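Local coordinates for Alpha/beta hydrolase family protein (Bacillus anthracis, PDB 3OOS) that is an alpha/beta-fold hydrolase of undefined substrate that probably cleaves its substrates with a nucleophilic serine, at residues E22-E34 and I90-L104. Numbering follows the deposited sequence. Where two conformers were deposited one is given.
Sequences EGPPLCVTHLYSE and INKWGFAGHSAGGML. With SO4 (sulfate ion), chain B.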
loop_
_atom_site.group_PDB
_atom_site.type_symbol
_atom_site.label_atom_id
_atom_site.label_comp_id
_atom_site.label_asym_id
_atom_site.label_seq_id
_atom_site.Cartn_x
_atom_site.Cartn_y
_atom_site.Cartn_z
ATOM N N GLU A 22 19.762 -3.255 -5.170
ATOM C CA GLU A 22 20.320 -3.000 -6.491
ATOM C C GLU A 22 19.361 -3.539 -7.541
ATOM O O GLU A 22 18.653 -4.529 -7.307
ATOM C CB GLU A 22 21.681 -3.683 -6.646
ATOM C CG GLU A 22 22.773 -3.142 -5.744
ATOM C CD GLU A 22 24.106 -3.826 -5.985
ATOM O OE1 GLU A 22 24.697 -3.626 -7.067
ATOM O OE2 GLU A 22 24.563 -4.563 -5.089
ATOM N N GLY A 23 19.330 -2.884 -8.694
ATOM C CA GLY A 23 18.506 -3.330 -9.807
ATOM C C GLY A 23 17.647 -2.196 -10.322
ATOM O O GLY A 23 17.880 -1.039 -9.968
ATOM N N PRO A 24 16.646 -2.518 -11.160
ATOM C CA PRO A 24 15.743 -1.500 -11.701
ATOM C C PRO A 24 15.043 -0.739 -10.574
ATOM O O PRO A 24 14.791 -1.322 -9.516
ATOM C CB PRO A 24 14.722 -2.320 -12.489
ATOM C CG PRO A 24 15.418 -3.593 -12.815
ATOM C CD PRO A 24 16.328 -3.867 -11.667
ATOM N N PRO A 25 14.746 0.556 -10.790
ATOM C CA PRO A 25 14.113 1.350 -9.740
ATOM C C PRO A 25 12.655 0.972 -9.511
ATOM O O PRO A 25 11.906 0.733 -10.464
ATOM C CB PRO A 25 14.236 2.789 -10.258
ATOM C CG PRO A 25 14.337 2.652 -11.745
ATOM C CD PRO A 25 15.076 1.366 -11.979
ATOM N N LEU A 26 12.279 0.905 -8.239
ATOM C CA LEU A 26 10.914 0.603 -7.842
ATOM C C LEU A 26 10.517 1.536 -6.708
ATOM O O LEU A 26 11.158 1.549 -5.655
ATOM C CB LEU A 26 10.791 -0.856 -7.393
ATOM C CG LEU A 26 9.397 -1.324 -6.967
ATOM C CD1 LEU A 26 8.506 -1.506 -8.187
ATOM C CD2 LEU A 26 9.494 -2.624 -6.192
ATOM N N CYS A 27 9.471 2.317 -6.941
ATOM C CA CYS A 27 8.892 3.169 -5.912
ATOM C C CYS A 27 7.873 2.373 -5.102
ATOM O O CYS A 27 7.025 1.678 -5.665
ATOM C CB CYS A 27 8.225 4.391 -6.553
ATOM S SG CYS A 27 7.456 5.531 -5.392
ATOM N N VAL A 28 7.980 2.459 -3.779
ATOM C CA VAL A 28 7.015 1.836 -2.874
ATOM C C VAL A 28 6.540 2.878 -1.876
ATOM O O VAL A 28 7.347 3.580 -1.272
ATOM C CB VAL A 28 7.620 0.639 -2.091
ATOM C CG1 VAL A 28 6.631 0.122 -1.031
ATOM C CG2 VAL A 28 8.031 -0.480 -3.040
ATOM N N THR A 29 5.228 2.980 -1.712
ATOM C CA THR A 29 4.668 3.806 -0.648
ATOM C C THR A 29 3.276 3.304 -0.286
ATOM O O THR A 29 2.802 2.315 -0.849
ATOM C CB THR A 29 4.698 5.331 -0.998
ATOM O OG1 THR A 29 4.513 6.106 0.193
ATOM C CG2 THR A 29 3.638 5.700 -2.026
ATOM N N HIS A 30 2.646 3.974 0.669
ATOM C CA HIS A 30 1.301 3.644 1.095
ATOM C C HIS A 30 0.521 4.946 1.180
ATOM O O HIS A 30 1.114 6.017 1.260
ATOM C CB HIS A 30 1.335 2.949 2.454
ATOM C CG HIS A 30 0.005 2.430 2.893
ATOM N ND1 HIS A 30 -0.816 3.124 3.754
ATOM C CD2 HIS A 30 -0.658 1.296 2.570
ATOM C CE1 HIS A 30 -1.926 2.434 3.950
ATOM N NE2 HIS A 30 -1.853 1.319 3.244
ATOM N N LEU A 31 -0.802 4.858 1.157
ATOM C CA LEU A 31 -1.635 6.056 1.117
ATOM C C LEU A 31 -1.678 6.840 2.431
ATOM O O LEU A 31 -1.898 8.053 2.420
ATOM C CB LEU A 31 -3.053 5.704 0.660
ATOM C CG LEU A 31 -3.931 6.874 0.219
ATOM C CD1 LEU A 31 -3.267 7.670 -0.902
ATOM C CD2 LEU A 31 -5.281 6.348 -0.215
ATOM N N TYR A 32 -1.473 6.162 3.558
ATOM C CA TYR A 32 -1.548 6.837 4.857
ATOM C C TYR A 32 -0.659 6.215 5.930
ATOM O O TYR A 32 -1.108 5.937 7.041
ATOM C CB TYR A 32 -3.007 6.974 5.341
ATOM C CG TYR A 32 -3.892 5.767 5.112
ATOM C CD1 TYR A 32 -3.823 4.654 5.951
ATOM C CD2 TYR A 32 -4.821 5.753 4.071
ATOM C CE1 TYR A 32 -4.643 3.551 5.747
ATOM C CE2 TYR A 32 -5.651 4.652 3.862
ATOM C CZ TYR A 32 -5.552 3.556 4.702
ATOM O OH TYR A 32 -6.365 2.461 4.501
ATOM N N SER A 33 0.609 6.016 5.587
ATOM C CA SER A 33 1.590 5.449 6.512
ATOM C C SER A 33 2.898 6.220 6.462
ATOM O O SER A 33 3.268 6.768 5.423
ATOM C CB SER A 33 1.876 3.984 6.176
ATOM O OG SER A 33 0.703 3.203 6.222
ATOM N N GLU A 34 3.603 6.251 7.588
ATOM C CA GLU A 34 4.938 6.839 7.617
ATOM C C GLU A 34 5.987 5.815 8.020
ATOM O O GLU A 34 5.764 5.000 8.910
ATOM C CB GLU A 34 4.992 8.080 8.515
ATOM C CG GLU A 34 4.624 7.848 9.978
ATOM C CD GLU A 34 4.511 9.140 10.770
ATOM O OE1 GLU A 34 4.846 10.222 10.240
ATOM O OE2 GLU A 34 4.086 9.071 11.938
ATOM N N ILE A 90 15.362 9.835 -13.061
ATOM C CA ILE A 90 14.902 8.510 -13.461
ATOM C C ILE A 90 13.825 8.714 -14.520
ATOM O O ILE A 90 12.873 9.459 -14.302
ATOM C CB ILE A 90 14.351 7.720 -12.245
ATOM C CG1 ILE A 90 15.497 7.300 -11.314
ATOM C CG2 ILE A 90 13.534 6.501 -12.692
ATOM C CD1 ILE A 90 15.037 6.720 -9.974
ATOM N N ASN A 91 13.989 8.069 -15.671
ATOM C CA ASN A 91 13.038 8.219 -16.767
ATOM C C ASN A 91 11.730 7.469 -16.498
ATOM O O ASN A 91 10.636 8.024 -16.656
ATOM C CB ASN A 91 13.674 7.760 -18.082
ATOM C CG ASN A 91 12.789 8.019 -19.280
ATOM O OD1 ASN A 91 12.436 7.092 -20.011
ATOM N ND2 ASN A 91 12.415 9.278 -19.487
ATOM N N LYS A 92 11.865 6.204 -16.104
ATOM C CA LYS A 92 10.724 5.371 -15.744
ATOM C C LYS A 92 11.079 4.506 -14.544
ATOM O O LYS A 92 12.228 4.092 -14.385
ATOM C CB LYS A 92 10.307 4.475 -16.918
ATOM C CG LYS A 92 9.684 5.216 -18.094
ATOM C CD LYS A 92 9.548 4.325 -19.319
ATOM C CE LYS A 92 8.443 3.295 -19.142
ATOM N NZ LYS A 92 8.176 2.552 -20.407
ATOM N N TRP A 93 10.091 4.241 -13.696
ATOM C CA TRP A 93 10.280 3.290 -12.598
ATOM C C TRP A 93 9.026 2.461 -12.353
ATOM O O TRP A 93 7.955 2.763 -12.888
ATOM C CB TRP A 93 10.776 3.971 -11.306
ATOM C CG TRP A 93 9.893 5.041 -10.682
ATOM C CD1 TRP A 93 8.646 5.452 -11.088
ATOM C CD2 TRP A 93 10.199 5.799 -9.505
ATOM N NE1 TRP A 93 8.175 6.433 -10.243
ATOM C CE2 TRP A 93 9.108 6.662 -9.263
ATOM C CE3 TRP A 93 11.298 5.836 -8.633
ATOM C CZ2 TRP A 93 9.084 7.557 -8.186
ATOM C CZ3 TRP A 93 11.275 6.724 -7.563
ATOM C CH2 TRP A 93 10.176 7.572 -7.350
ATOM N N GLY A 94 9.164 1.403 -11.562
ATOM C CA GLY A 94 8.010 0.597 -11.183
ATOM C C GLY A 94 7.340 1.218 -9.973
ATOM O O GLY A 94 7.949 2.015 -9.256
ATOM N N PHE A 95 6.074 0.876 -9.761
ATOM C CA PHE A 95 5.410 1.234 -8.519
ATOM C C PHE A 95 4.735 0.018 -7.909
ATOM O O PHE A 95 3.998 -0.692 -8.586
ATOM C CB PHE A 95 4.387 2.362 -8.697
ATOM C CG PHE A 95 3.790 2.823 -7.392
ATOM C CD1 PHE A 95 4.380 3.854 -6.672
ATOM C CD2 PHE A 95 2.679 2.180 -6.852
ATOM C CE1 PHE A 95 3.845 4.265 -5.445
ATOM C CE2 PHE A 95 2.140 2.579 -5.625
ATOM C CZ PHE A 95 2.726 3.624 -4.922
ATOM N N ALA A 96 4.987 -0.198 -6.621
ATOM C CA ALA A 96 4.386 -1.296 -5.882
ATOM C C ALA A 96 3.661 -0.775 -4.647
ATOM O O ALA A 96 4.207 0.020 -3.877
ATOM C CB ALA A 96 5.450 -2.321 -5.489
ATOM N N GLY A 97 2.427 -1.228 -4.468
ATOM C CA GLY A 97 1.626 -0.833 -3.315
ATOM C C GLY A 97 0.705 -1.943 -2.853
ATOM O O GLY A 97 0.252 -2.769 -3.655
ATOM N N HIS A 98 0.426 -1.946 -1.553
ATOM C CA HIS A 98 -0.443 -2.941 -0.931
ATOM C C HIS A 98 -1.644 -2.281 -0.265
ATOM O O HIS A 98 -1.501 -1.276 0.443
ATOM C CB HIS A 98 0.339 -3.764 0.096
ATOM C CG HIS A 98 -0.449 -4.891 0.683
ATOM N ND1 HIS A 98 -0.722 -6.046 -0.018
ATOM C CD2 HIS A 98 -1.039 -5.036 1.893
ATOM C CE1 HIS A 98 -1.443 -6.856 0.737
ATOM N NE2 HIS A 98 -1.651 -6.266 1.901
ATOM N N SER A 99 -2.819 -2.865 -0.500
ATOM C CA SER A 99 -4.094 -2.415 0.076
ATOM C C SER A 99 -4.410 -0.996 -0.396
ATOM O O SER A 99 -4.546 -0.786 -1.601
ATOM C CB SER A 99 -4.104 -2.583 1.599
ATOM O OG SER A 99 -5.429 -2.530 2.101
ATOM N N ALA A 100 -4.504 -0.017 0.509
ATOM C CA ALA A 100 -4.694 1.375 0.065
ATOM C C ALA A 100 -3.547 1.839 -0.840
ATOM O O ALA A 100 -3.756 2.637 -1.761
ATOM C CB ALA A 100 -4.877 2.323 1.251
ATOM N N GLY A 101 -2.346 1.321 -0.590
ATOM C CA GLY A 101 -1.203 1.556 -1.471
ATOM C C GLY A 101 -1.401 0.974 -2.864
ATOM O O GLY A 101 -0.890 1.514 -3.846
ATOM N N GLY A 102 -2.135 -0.136 -2.943
ATOM C CA GLY A 102 -2.499 -0.747 -4.227
ATOM C C GLY A 102 -3.469 0.121 -5.014
ATOM O O GLY A 102 -3.377 0.223 -6.239
HETATM N N MSE A 103 -4.401 0.758 -4.310
HETATM C CA MSE A 103 -5.308 1.707 -4.947
HETATM C C MSE A 103 -4.510 2.870 -5.522
HETATM O O MSE A 103 -4.768 3.316 -6.641
HETATM C CB MSE A 103 -6.358 2.201 -3.954
HETATM C CG MSE A 103 -7.242 1.094 -3.417
HETATM SE SE MSE A 103 -8.380 1.710 -1.972
HETATM C CE MSE A 103 -8.916 -0.039 -1.317
ATOM N N LEU A 104 -3.528 3.342 -4.757
ATOM C CA LEU A 104 -2.641 4.405 -5.223
ATOM C C LEU A 104 -1.875 3.980 -6.486
ATOM O O LEU A 104 -1.715 4.783 -7.414
ATOM C CB LEU A 104 -1.682 4.832 -4.107
ATOM C CG LEU A 104 -0.731 5.999 -4.393
ATOM C CD1 LEU A 104 -1.489 7.284 -4.755
ATOM C CD2 LEU A 104 0.180 6.224 -3.192
HETATM S S SO4 B . -4.416 -0.580 4.781
HETATM O O1 SO4 B . -5.349 0.234 5.554
HETATM O O2 SO4 B . -4.927 -1.941 4.692
HETATM O O3 SO4 B . -4.259 -0.000 3.453
HETATM O O4 SO4 B . -3.120 -0.589 5.458
HETATM O O HOH W 1 1.833 -0.043 0.191
#
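Oxygen O3 of the sulfate is gripped from both segments: His-30 NE2 donates to it at 2.8 Å from the edge of the imidazole, and Ala-100 N, at the start of helix 100-112, donates at 3.0 Å with the N-H pointing almost straight at it (161°). Two hydroxyls hold the same ion by other oxygens, Tyr-32 OH on O1 and Ser-99 OG on O2, so the anion bridges loop and helix start. The phenol of Tyr-32 also touches Ala-100, its OH 3.6 Å from Ala-100 CB, while one of its faces carries His-30 CE1 near the rim. Tyr-32 N in turn donates to His-30 ND1, from well out of the imidazole plane, and helps fix that ring's rotation.

Back along the chain the segments separate slightly, and one water spans the gap, donating to Thr-29 O and accepting from His-98 N. Beyond it strands 25-28 and 93-98 pair in parallel through Ala-96 N to Cys-27 O, Cys-27 N to Gly-94 O (2.8 Å) and Gly-94 N to Pro-25 O.

On one face of this pair Cys-27 CB sits over the centre of the Trp-93 six-membered ring, 3.5 Å from its centroid. SG stands anti to the backbone nitrogen of Cys-27 (chi1 180°), which carries it to the edge of the Phe-95 ring, 3.7 Å from Phe-95 CD1. Thr-29 CG2 meets that ring's edge at CZ and also touches Leu-104 CD2. On the other face Leu-26 CD1 lies against Gly-94, where no side chain stands in its way.

Gly-97, Ser-99 and Gly-101 fit the GxSxG nucleophile elbow, and the sulfate, probably picked up from the crystallisation liquor, lies where the oxyanion hole of an alpha/beta hydrolase would be expected.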